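Local coordinates for exosome subunit (Archaeoglobus fulgidus, PDB 2OGK), which is of unknown function, belonging to an archaeal family that resembles RNA-binding proteins in structure although RNA binding itself is considered unlikely, at residues I6-V11 with I64-W68; K3-E7 with I136-R140; L74-Q78 with E109-T113; I82-L86 with A139-C143. All blocks are in the same frame, centred on the assembly; numbering follows the deposited sequence.

Contact 1 of 4, residues I6-V11 with I64-W68; sequences IEWVRV and IKKFW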
loop_
_atom_site.group_PDB
_atom_site.type_symbol
_atom_site.label_atom_id
_atom_site.label_comp_id
_atom_site.label_asym_id
_atom_site.label_seq_id
_atom_site.Cartn_x
_atom_site.Cartn_y
_atom_site.Cartn_z
ATOM N N ILE D 6 0.622 11.724 -13.800
ATOM C CA ILE D 6 0.200 10.518 -13.104
ATOM C C ILE D 6 0.542 9.345 -14.018
ATOM O O ILE D 6 -0.264 8.955 -14.854
ATOM C CB ILE D 6 -1.326 10.510 -12.858
ATOM C CG1 ILE D 6 -1.775 11.826 -12.233
ATOM C CG2 ILE D 6 -1.690 9.371 -11.939
ATOM C CD1 ILE D 6 -3.262 11.891 -11.974
ATOM N N GLU D 7 1.739 8.790 -13.876
ATOM C CA GLU D 7 2.153 7.667 -14.712
ATOM C C GLU D 7 1.019 6.643 -14.901
ATOM O O GLU D 7 0.756 6.211 -16.026
ATOM C CB GLU D 7 3.366 6.987 -14.097
ATOM C CG GLU D 7 4.205 6.226 -15.076
ATOM C CD GLU D 7 5.258 5.369 -14.381
ATOM O OE1 GLU D 7 5.978 5.889 -13.491
ATOM O OE2 GLU D 7 5.365 4.171 -14.731
ATOM N N TRP D 8 0.353 6.250 -13.812
ATOM C CA TRP D 8 -0.765 5.296 -13.887
ATOM C C TRP D 8 -1.768 5.420 -12.747
ATOM O O TRP D 8 -1.621 6.260 -11.861
ATOM C CB TRP D 8 -0.271 3.842 -13.933
ATOM C CG TRP D 8 0.719 3.465 -12.878
ATOM C CD1 TRP D 8 2.049 3.259 -13.057
ATOM C CD2 TRP D 8 0.456 3.212 -11.491
ATOM N NE1 TRP D 8 2.643 2.887 -11.874
ATOM C CE2 TRP D 8 1.690 2.850 -10.892
ATOM C CE3 TRP D 8 -0.699 3.256 -10.690
ATOM C CZ2 TRP D 8 1.806 2.532 -9.529
ATOM C CZ3 TRP D 8 -0.582 2.940 -9.332
ATOM C CH2 TRP D 8 0.667 2.584 -8.771
ATOM N N VAL D 9 -2.783 4.560 -12.787
ATOM C CA VAL D 9 -3.839 4.522 -11.777
ATOM C C VAL D 9 -4.373 3.107 -11.591
ATOM O O VAL D 9 -4.849 2.487 -12.537
ATOM C CB VAL D 9 -5.042 5.431 -12.152
ATOM C CG1 VAL D 9 -6.256 5.066 -11.296
ATOM C CG2 VAL D 9 -4.678 6.894 -11.945
ATOM N N ARG D 10 -4.303 2.615 -10.361
ATOM C CA ARG D 10 -4.787 1.278 -10.044
ATOM C C ARG D 10 -5.951 1.307 -9.046
ATOM O O ARG D 10 -5.866 1.917 -7.982
ATOM C CB ARG D 10 -3.624 0.426 -9.528
ATOM C CG ARG D 10 -2.543 0.275 -10.579
ATOM C CD ARG D 10 -1.314 -0.435 -10.065
ATOM N NE ARG D 10 -0.234 -0.372 -11.045
ATOM C CZ ARG D 10 1.032 -0.715 -10.809
ATOM N NH1 ARG D 10 1.398 -1.158 -9.609
ATOM N NH2 ARG D 10 1.936 -0.608 -11.780
ATOM N N VAL D 11 -7.051 0.667 -9.435
ATOM C CA VAL D 11 -8.266 0.587 -8.621
ATOM C C VAL D 11 -8.548 -0.877 -8.306
ATOM O O VAL D 11 -8.820 -1.669 -9.203
ATOM C CB VAL D 11 -9.492 1.176 -9.363
ATOM C CG1 VAL D 11 -10.750 0.914 -8.572
ATOM C CG2 VAL D 11 -9.314 2.675 -9.570
ATOM N N ILE D 64 -6.863 8.496 -17.541
ATOM C CA ILE D 64 -6.279 8.978 -16.294
ATOM C C ILE D 64 -6.891 10.316 -15.889
ATOM O O ILE D 64 -7.461 10.457 -14.802
ATOM C CB ILE D 64 -4.743 9.187 -16.437
ATOM C CG1 ILE D 64 -4.083 7.955 -17.054
ATOM C CG2 ILE D 64 -4.125 9.497 -15.084
ATOM C CD1 ILE D 64 -3.814 6.841 -16.101
ATOM N N LYS D 65 -6.773 11.298 -16.774
ATOM C CA LYS D 65 -7.274 12.632 -16.494
ATOM C C LYS D 65 -8.786 12.755 -16.404
ATOM O O LYS D 65 -9.298 13.465 -15.539
ATOM C CB LYS D 65 -6.698 13.618 -17.513
ATOM C CG LYS D 65 -5.203 13.904 -17.280
ATOM C CD LYS D 65 -4.946 14.385 -15.823
ATOM C CE LYS D 65 -3.483 14.777 -15.530
ATOM N NZ LYS D 65 -2.518 13.640 -15.591
ATOM N N LYS D 66 -9.503 12.066 -17.288
ATOM C CA LYS D 66 -10.962 12.113 -17.251
ATOM C C LYS D 66 -11.406 11.425 -15.965
ATOM O O LYS D 66 -12.310 11.888 -15.260
ATOM C CB LYS D 66 -11.574 11.395 -18.461
ATOM C CG LYS D 66 -13.100 11.350 -18.409
ATOM C CD LYS D 66 -13.682 12.750 -18.170
ATOM C CE LYS D 66 -15.065 12.708 -17.514
ATOM N NZ LYS D 66 -16.118 12.078 -18.366
ATOM N N PHE D 67 -10.749 10.308 -15.674
ATOM C CA PHE D 67 -11.024 9.547 -14.476
ATOM C C PHE D 67 -10.761 10.386 -13.226
ATOM O O PHE D 67 -11.602 10.440 -12.324
ATOM C CB PHE D 67 -10.146 8.299 -14.435
ATOM C CG PHE D 67 -10.015 7.707 -13.067
ATOM C CD1 PHE D 67 -11.149 7.339 -12.342
ATOM C CD2 PHE D 67 -8.762 7.547 -12.483
ATOM C CE1 PHE D 67 -11.037 6.825 -11.060
ATOM C CE2 PHE D 67 -8.637 7.033 -11.203
ATOM C CZ PHE D 67 -9.776 6.672 -10.487
ATOM N N TRP D 68 -9.595 11.031 -13.171
ATOM C CA TRP D 68 -9.248 11.847 -12.016
ATOM C C TRP D 68 -10.186 13.045 -11.838
ATOM O O TRP D 68 -10.503 13.435 -10.709
ATOM C CB TRP D 68 -7.789 12.329 -12.096
ATOM C CG TRP D 68 -7.455 13.275 -10.965
ATOM C CD1 TRP D 68 -7.456 14.645 -11.010
ATOM C CD2 TRP D 68 -7.226 12.925 -9.589
ATOM N NE1 TRP D 68 -7.254 15.164 -9.752
ATOM C CE2 TRP D 68 -7.109 14.132 -8.862
ATOM C CE3 TRP D 68 -7.112 11.707 -8.900
ATOM C CZ2 TRP D 68 -6.886 14.155 -7.481
ATOM C CZ3 TRP D 68 -6.888 11.733 -7.527
ATOM C CH2 TRP D 68 -6.778 12.950 -6.834
#
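This is helix-on-sheet packing in the core of an alpha+beta fold: I6-V11 lies on strand 5-15 and I64-W68 on helix 61-75, and the axes of these two segments approach to 9.6 Å and cross at 55°. The nearest backbone pair is V9 and I64, with 6.8 Å between their CA atoms. I64 is the main residue on the helix side. Its CG2 sits 3.7 Å from I6 CB and 4.1 Å from V9 CG2, and its CD1 reaches across to the strand backbone, 4.1 Å from W8 CA. Strand 5-15 is the middle strand of a five-stranded antiparallel sheet, bonded through its backbone to strand 50-58 at V9 and V11 and to strand 118-126 at W8 and R10, so the helix lies over the centre of the sheet. I6, V9 and V11 direct their CB atoms at it, while W8 and R10 point away, R10 forming a salt bridge with E57. One turn beyond I64, the F67 ring packs obliquely against V9 and V11, with F67 CZ 4.1 Å from V11 CG2. At the exposed margin K65 folds its chain back, bringing NZ to 3.9 Å from I6 CG1.

Contact 2 of 4, residues K3-E7 with I136-R140; sequences KGKIE and IEFAR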
loop_
_atom_site.group_PDB
_atom_site.type_symbol
_atom_site.label_atom_id
_atom_site.label_comp_id
_atom_site.label_asym_id
_atom_site.label_seq_id
_atom_site.Cartn_x
_atom_site.Cartn_y
_atom_site.Cartn_z
ATOM N N LYS D 3 3.586 20.869 -11.325
ATOM C CA LYS D 3 3.752 20.139 -12.625
ATOM C C LYS D 3 4.323 18.724 -12.470
ATOM O O LYS D 3 5.154 18.451 -11.604
ATOM C CB LYS D 3 4.636 20.948 -13.588
ATOM C CG LYS D 3 4.847 20.316 -14.973
ATOM C CD LYS D 3 3.872 20.836 -16.050
ATOM C CE LYS D 3 2.483 20.173 -16.025
ATOM N NZ LYS D 3 1.541 20.704 -14.991
ATOM N N GLY D 4 3.864 17.837 -13.343
ATOM C CA GLY D 4 4.284 16.449 -13.343
ATOM C C GLY D 4 3.113 15.685 -13.929
ATOM O O GLY D 4 2.166 16.298 -14.440
ATOM N N LYS D 5 3.164 14.360 -13.879
ATOM C CA LYS D 5 2.053 13.573 -14.397
ATOM C C LYS D 5 1.774 12.342 -13.538
ATOM O O LYS D 5 2.571 11.977 -12.656
ATOM C CB LYS D 5 2.317 13.147 -15.846
ATOM C CG LYS D 5 3.395 12.087 -16.032
ATOM C CD LYS D 5 3.217 11.383 -17.375
ATOM C CE LYS D 5 3.998 10.068 -17.462
ATOM N NZ LYS D 5 3.686 9.319 -18.731
ATOM N N ILE D 6 0.622 11.724 -13.800
ATOM C CA ILE D 6 0.200 10.518 -13.104
ATOM C C ILE D 6 0.542 9.345 -14.018
ATOM O O ILE D 6 -0.264 8.955 -14.854
ATOM C CB ILE D 6 -1.326 10.510 -12.858
ATOM C CG1 ILE D 6 -1.775 11.826 -12.233
ATOM C CG2 ILE D 6 -1.690 9.371 -11.939
ATOM C CD1 ILE D 6 -3.262 11.891 -11.974
ATOM N N GLU D 7 1.739 8.790 -13.876
ATOM C CA GLU D 7 2.153 7.667 -14.712
ATOM C C GLU D 7 1.019 6.643 -14.901
ATOM O O GLU D 7 0.756 6.211 -16.026
ATOM C CB GLU D 7 3.366 6.987 -14.097
ATOM C CG GLU D 7 4.205 6.226 -15.076
ATOM C CD GLU D 7 5.258 5.369 -14.381
ATOM O OE1 GLU D 7 5.978 5.889 -13.491
ATOM O OE2 GLU D 7 5.365 4.171 -14.731
ATOM N N ILE D 136 4.600 16.450 -3.715
ATOM C CA ILE D 136 3.488 16.913 -2.884
ATOM C C ILE D 136 2.868 18.188 -3.500
ATOM O O ILE D 136 1.655 18.386 -3.468
ATOM C CB ILE D 136 4.021 17.136 -1.437
ATOM C CG1 ILE D 136 2.950 16.774 -0.394
ATOM C CG2 ILE D 136 4.581 18.542 -1.307
ATOM C CD1 ILE D 136 1.913 17.851 -0.121
ATOM N N GLU D 137 3.711 19.032 -4.088
ATOM C CA GLU D 137 3.260 20.247 -4.758
ATOM C C GLU D 137 2.333 19.873 -5.923
ATOM O O GLU D 137 1.279 20.478 -6.132
ATOM C CB GLU D 137 4.461 21.018 -5.302
ATOM C CG GLU D 137 4.089 22.292 -6.047
ATOM C CD GLU D 137 5.208 22.815 -6.937
ATOM O OE1 GLU D 137 5.805 22.004 -7.683
ATOM O OE2 GLU D 137 5.482 24.038 -6.907
ATOM N N PHE D 138 2.750 18.873 -6.685
ATOM C CA PHE D 138 1.982 18.391 -7.818
ATOM C C PHE D 138 0.643 17.815 -7.365
ATOM O O PHE D 138 -0.411 18.159 -7.912
ATOM C CB PHE D 138 2.795 17.330 -8.565
ATOM C CG PHE D 138 2.007 16.560 -9.579
ATOM C CD1 PHE D 138 1.140 17.211 -10.449
ATOM C CD2 PHE D 138 2.150 15.183 -9.683
ATOM C CE1 PHE D 138 0.428 16.503 -11.409
ATOM C CE2 PHE D 138 1.443 14.459 -10.640
ATOM C CZ PHE D 138 0.582 15.121 -11.506
ATOM N N ALA D 139 0.691 16.939 -6.363
ATOM C CA ALA D 139 -0.516 16.313 -5.838
ATOM C C ALA D 139 -1.454 17.388 -5.352
ATOM O O ALA D 139 -2.646 17.325 -5.588
ATOM C CB ALA D 139 -0.177 15.370 -4.705
ATOM N N ARG D 140 -0.915 18.383 -4.667
ATOM C CA ARG D 140 -1.746 19.464 -4.188
ATOM C C ARG D 140 -2.444 20.175 -5.368
ATOM O O ARG D 140 -3.527 20.748 -5.215
ATOM C CB ARG D 140 -0.894 20.444 -3.390
ATOM C CG ARG D 140 -1.683 21.582 -2.797
ATOM C CD ARG D 140 -0.796 22.427 -1.915
ATOM N NE ARG D 140 -0.356 21.681 -0.742
ATOM C CZ ARG D 140 0.902 21.625 -0.322
ATOM N NH1 ARG D 140 1.852 22.274 -0.988
ATOM N NH2 ARG D 140 1.205 20.932 0.768
#
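Helix 132-142 meets the start of strand 5-15 mainly through one phenylalanine. Across I136-R140 the helix is regular, with R140 N bonded to I136 O at 2.8 Å. I136, on a different side of this turn, packs on L86 and on Y47 of the second subunit. Next, E137 extends along the margin, leaving OE1 4.4 Å from K3 N. F138 follows and does most of the work: with chi1 in t, its ring is laid along the backbone of K3-I6. K3 O lies 4.0 Å from F138 CB, G4 O 3.5 Å from F138 CE1, K5 O 3.4 Å from F138 CE2, and I6 CG1 4.1 Å from F138 CZ. G4 CA stands 4.1 Å from the ring centroid, almost exactly on the ring normal, a CH-pi contact. A139 then turns to L125 of strand 118-126, which also supports F138. The phi/psi of G4, 152/-171, would jam a side chain against the carbonyl of K3, and a CB here would be tight against F138 CD2. Without hydrogen bonds between the segments, the contact rests on van der Waals and CH-pi packing of one ring, G4 over its face, against the K3-I6 main chain and I6 CG1.

Contact 3 of 4, residues L74-Q78 with E109-T113; sequences LLGEQ and EVSLT
L74 and L75 are the last two residues of helix 61-75. G76 breaks out of it with phi/psi of 59/-116, a positive phi that favours glycine, and E77-Q78 form a short 3-10 segment. Opposite, E109-T113 is an extended loop. L75 lies nearest V110 (CA to CA 5.4 Å) and Q78 nearest L112 (7.5 Å). The polar part centres on the Q78 carboxamide, with chi1 near -37°, chi2 t and chi3 near 75°. Q78 NE2 donates to V110 O at 2.8 Å, and L112 N donates to Q78 OE1 at 3.4 Å; both bonds are weak. By meeting the O of one residue and the N of the residue two further on, the amide imitates the backbone of a parallel strand partner straddling S111. Q78 NE2 is also 3.5 Å from L75 O, a weak bond across the helix-ending turn. The apolar part is made by V110 (chi1 t) and L112 (m, t), whose CB atoms point at the helix end. L74 CB lies 3.7 Å from V110 CG2. L75, chi1 t and chi2 p, brings CD1 to 3.8 Å from V110 CG1 and 3.3 Å from L112 CD2. On its other edge the loop bonds by backbone to strand 95-101, S111 with D101 and T113 with R99, while I82 of helix 79-84 packs on both L75 and L112.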
loop_
_atom_site.group_PDB
_atom_site.type_symbol
_atom_site.label_atom_id
_atom_site.label_comp_id
_atom_site.label_asym_id
_atom_site.label_seq_id
_atom_site.Cartn_x
_atom_site.Cartn_y
_atom_site.Cartn_z
ATOM N N LEU D 74 -17.158 13.393 -8.210
ATOM C CA LEU D 74 -17.933 12.565 -7.289
ATOM C C LEU D 74 -17.590 12.768 -5.820
ATOM O O LEU D 74 -18.455 13.102 -5.015
ATOM C CB LEU D 74 -17.745 11.096 -7.657
ATOM C CG LEU D 74 -18.868 10.438 -8.460
ATOM C CD1 LEU D 74 -19.482 11.432 -9.435
ATOM C CD2 LEU D 74 -18.306 9.216 -9.193
ATOM N N LEU D 75 -16.325 12.540 -5.482
ATOM C CA LEU D 75 -15.841 12.691 -4.118
ATOM C C LEU D 75 -16.303 14.035 -3.575
ATOM O O LEU D 75 -16.752 14.139 -2.438
ATOM C CB LEU D 75 -14.319 12.603 -4.116
ATOM C CG LEU D 75 -13.597 12.576 -2.774
ATOM C CD1 LEU D 75 -14.078 11.413 -1.919
ATOM C CD2 LEU D 75 -12.113 12.462 -3.047
ATOM N N GLY D 76 -16.180 15.063 -4.404
ATOM C CA GLY D 76 -16.626 16.388 -4.027
ATOM C C GLY D 76 -16.040 17.069 -2.803
ATOM O O GLY D 76 -14.847 17.377 -2.764
ATOM N N GLU D 77 -16.890 17.309 -1.806
ATOM C CA GLU D 77 -16.503 18.012 -0.584
ATOM C C GLU D 77 -15.449 17.364 0.309
ATOM O O GLU D 77 -14.900 18.014 1.205
ATOM C CB GLU D 77 -17.749 18.306 0.254
ATOM C CG GLU D 77 -17.598 19.540 1.138
ATOM C CD GLU D 77 -17.202 20.777 0.334
ATOM O OE1 GLU D 77 -17.982 21.193 -0.556
ATOM O OE2 GLU D 77 -16.105 21.328 0.586
ATOM N N GLN D 78 -15.164 16.092 0.069
ATOM C CA GLN D 78 -14.176 15.384 0.873
ATOM C C GLN D 78 -12.773 15.588 0.297
ATOM O O GLN D 78 -11.767 15.276 0.950
ATOM C CB GLN D 78 -14.508 13.895 0.911
ATOM C CG GLN D 78 -15.985 13.578 0.961
ATOM C CD GLN D 78 -16.235 12.089 0.992
ATOM O OE1 GLN D 78 -16.041 11.443 2.020
ATOM N NE2 GLN D 78 -16.651 11.529 -0.141
ATOM N N GLU D 109 -22.099 5.949 -4.451
ATOM C CA GLU D 109 -21.709 7.041 -3.573
ATOM C C GLU D 109 -20.246 6.916 -3.171
ATOM O O GLU D 109 -19.859 5.967 -2.474
ATOM C CB GLU D 109 -22.563 7.066 -2.310
ATOM C CG GLU D 109 -22.112 8.131 -1.321
ATOM C CD GLU D 109 -22.440 7.774 0.109
ATOM O OE1 GLU D 109 -22.118 8.564 1.022
ATOM O OE2 GLU D 109 -23.021 6.692 0.320
ATOM N N VAL D 110 -19.431 7.875 -3.604
ATOM C CA VAL D 110 -18.014 7.847 -3.266
ATOM C C VAL D 110 -17.788 8.445 -1.882
ATOM O O VAL D 110 -18.115 9.601 -1.627
ATOM C CB VAL D 110 -17.160 8.602 -4.317
ATOM C CG1 VAL D 110 -15.701 8.562 -3.922
ATOM C CG2 VAL D 110 -17.340 7.960 -5.689
ATOM N N SER D 111 -17.242 7.630 -0.986
ATOM C CA SER D 111 -16.965 8.056 0.375
ATOM C C SER D 111 -15.650 7.476 0.877
ATOM O O SER D 111 -15.445 6.259 0.871
ATOM C CB SER D 111 -18.093 7.617 1.311
ATOM O OG SER D 111 -17.800 7.972 2.653
ATOM N N LEU D 112 -14.763 8.362 1.316
ATOM C CA LEU D 112 -13.472 7.946 1.844
ATOM C C LEU D 112 -13.756 7.153 3.114
ATOM O O LEU D 112 -14.608 7.542 3.915
ATOM C CB LEU D 112 -12.607 9.167 2.179
ATOM C CG LEU D 112 -12.405 10.281 1.141
ATOM C CD1 LEU D 112 -11.470 11.314 1.743
ATOM C CD2 LEU D 112 -11.834 9.730 -0.160
ATOM N N THR D 113 -13.040 6.047 3.297
ATOM C CA THR D 113 -13.242 5.201 4.467
ATOM C C THR D 113 -11.951 4.709 5.087
ATOM O O THR D 113 -10.944 4.559 4.402
ATOM C CB THR D 113 -14.081 3.963 4.109
ATOM O OG1 THR D 113 -14.114 3.062 5.225
ATOM C CG2 THR D 113 -13.484 3.256 2.916
#

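Contact 4 of 4, residues I82-L86 with A139-C143; sequences ILSTL and ARELC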
loop_
_atom_site.group_PDB
_atom_site.type_symbol
_atom_site.label_atom_id
_atom_site.label_comp_id
_atom_site.label_asym_id
_atom_site.label_seq_id
_atom_site.Cartn_x
_atom_site.Cartn_y
_atom_site.Cartn_z
ATOM N N ILE D 82 -8.701 15.198 1.415
ATOM C CA ILE D 82 -7.615 14.583 0.670
ATOM C C ILE D 82 -6.443 15.573 0.712
ATOM O O ILE D 82 -5.280 15.180 0.884
ATOM C CB ILE D 82 -8.003 14.359 -0.802
ATOM C CG1 ILE D 82 -9.235 13.455 -0.898
ATOM C CG2 ILE D 82 -6.838 13.754 -1.549
ATOM C CD1 ILE D 82 -8.976 12.008 -0.599
ATOM N N LEU D 83 -6.781 16.857 0.568
ATOM C CA LEU D 83 -5.817 17.956 0.575
ATOM C C LEU D 83 -5.071 18.196 1.878
ATOM O O LEU D 83 -3.866 18.449 1.876
ATOM C CB LEU D 83 -6.505 19.263 0.196
ATOM C CG LEU D 83 -6.228 19.886 -1.173
ATOM C CD1 LEU D 83 -6.369 21.380 -1.004
ATOM C CD2 LEU D 83 -4.824 19.551 -1.690
ATOM N N SER D 84 -5.790 18.152 2.990
ATOM C CA SER D 84 -5.173 18.387 4.292
ATOM C C SER D 84 -4.440 17.164 4.827
ATOM O O SER D 84 -3.688 17.274 5.796
ATOM C CB SER D 84 -6.231 18.816 5.303
ATOM O OG SER D 84 -7.304 17.894 5.309
ATOM N N THR D 85 -4.642 16.011 4.190
ATOM C CA THR D 85 -4.021 14.773 4.642
ATOM C C THR D 85 -3.080 14.132 3.624
ATOM O O THR D 85 -2.727 12.944 3.738
ATOM C CB THR D 85 -5.106 13.764 5.029
ATOM O OG1 THR D 85 -5.977 13.547 3.911
ATOM C CG2 THR D 85 -5.922 14.301 6.192
ATOM N N LEU D 86 -2.673 14.937 2.645
ATOM C CA LEU D 86 -1.772 14.515 1.574
ATOM C C LEU D 86 -0.520 13.804 2.047
ATOM O O LEU D 86 -0.098 12.801 1.468
ATOM C CB LEU D 86 -1.332 15.728 0.750
ATOM C CG LEU D 86 -2.244 16.274 -0.350
ATOM C CD1 LEU D 86 -1.658 17.574 -0.884
ATOM C CD2 LEU D 86 -2.399 15.235 -1.449
ATOM N N ALA D 139 0.691 16.939 -6.363
ATOM C CA ALA D 139 -0.516 16.313 -5.838
ATOM C C ALA D 139 -1.454 17.388 -5.352
ATOM O O ALA D 139 -2.646 17.325 -5.588
ATOM C CB ALA D 139 -0.177 15.370 -4.705
ATOM N N ARG D 140 -0.915 18.383 -4.667
ATOM C CA ARG D 140 -1.746 19.464 -4.188
ATOM C C ARG D 140 -2.444 20.175 -5.368
ATOM O O ARG D 140 -3.527 20.748 -5.215
ATOM C CB ARG D 140 -0.894 20.444 -3.390
ATOM C CG ARG D 140 -1.683 21.582 -2.797
ATOM C CD ARG D 140 -0.796 22.427 -1.915
ATOM N NE ARG D 140 -0.356 21.681 -0.742
ATOM C CZ ARG D 140 0.902 21.625 -0.322
ATOM N NH1 ARG D 140 1.852 22.274 -0.988
ATOM N NH2 ARG D 140 1.205 20.932 0.768
ATOM N N GLU D 141 -1.823 20.130 -6.546
ATOM C CA GLU D 141 -2.395 20.753 -7.742
ATOM C C GLU D 141 -3.550 19.891 -8.225
ATOM O O GLU D 141 -4.652 20.385 -8.449
ATOM C CB GLU D 141 -1.339 20.875 -8.851
ATOM N N LEU D 142 -3.279 18.600 -8.384
ATOM C CA LEU D 142 -4.275 17.642 -8.839
ATOM C C LEU D 142 -5.634 17.829 -8.184
ATOM O O LEU D 142 -6.663 17.432 -8.728
ATOM C CB LEU D 142 -3.776 16.232 -8.577
ATOM C CG LEU D 142 -3.550 15.419 -9.837
ATOM C CD1 LEU D 142 -2.966 16.276 -10.931
ATOM C CD2 LEU D 142 -2.636 14.276 -9.485
ATOM N N CYS D 143 -5.633 18.418 -7.000
ATOM C CA CYS D 143 -6.874 18.672 -6.305
ATOM C C CYS D 143 -7.407 20.015 -6.831
ATOM O O CYS D 143 -7.755 20.922 -6.068
ATOM C CB CYS D 143 -6.607 18.690 -4.800
ATOM S SG CYS D 143 -5.853 17.111 -4.218
#
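Both segments are helix ends. I82-S84 closes helix 79-84, and T85 is the first residue to leave helical angles, its N making a weak 3.5 Å hydrogen bond to I82 O; A139-L142 finishes helix 132-142, with C143 following in loop conformation. The backbones come closest at L83 and R140, 6.4 Å between CA atoms. L83, L86, R140 and C143 account for most of the buried area. L83 starts sideways but swings its end across, setting CD2 3.7 Å from C143 SG and 3.9 Å from R140 CG. L86, just past the turn, points straight over: its CD2 is 3.9 Å from A139 CB, and its CD1 is 3.8 Å from R140 CA and 3.9 Å from R140 CB. The small A139 thus leaves room for the leucine, while R140 offers its aliphatic portion, and its chi3 in m turns the guanidinium back so that it lies obliquely to L86 CD1. C143 points its CB inward, and its SG also comes within 4.4 Å of I82 CG2. On the sheet side, A139 and L142 pack on L125 of strand 118-126, and L142 O accepts a hydrogen bond from W68 NE1. No hydrogen bond joins the two segments, so their association is hydrophobic: leucine methyls against alanine, a cysteine sulfur and the methylenes of arginine, with shape rather than directed polar bonds setting the fit.

Overall arrangement
Contacts 1 and 2 begin on the same central strand, 5-15, sharing I6, with centres about 12 Å apart; contacts 2 and 4 both finish on the chain's last helix, their centres about 9 Å apart. Along the chain, contact 1 closes before contacts 3 and 4 open, the segments of 3 and 4 alternate, and contact 2 brings the last helix back against the first strand. Helix 61-75 serves contact 1 mid-way and contact 3 at its end, about 17 Å between centres. I82 links contacts 3 and 4 by touching L75 and L112, while L142 ties contact 4 to contact 1 through W68 and I6. Together they fix helices 61-75, 79-84 and 132-142 to one another and to the antiparallel sheet.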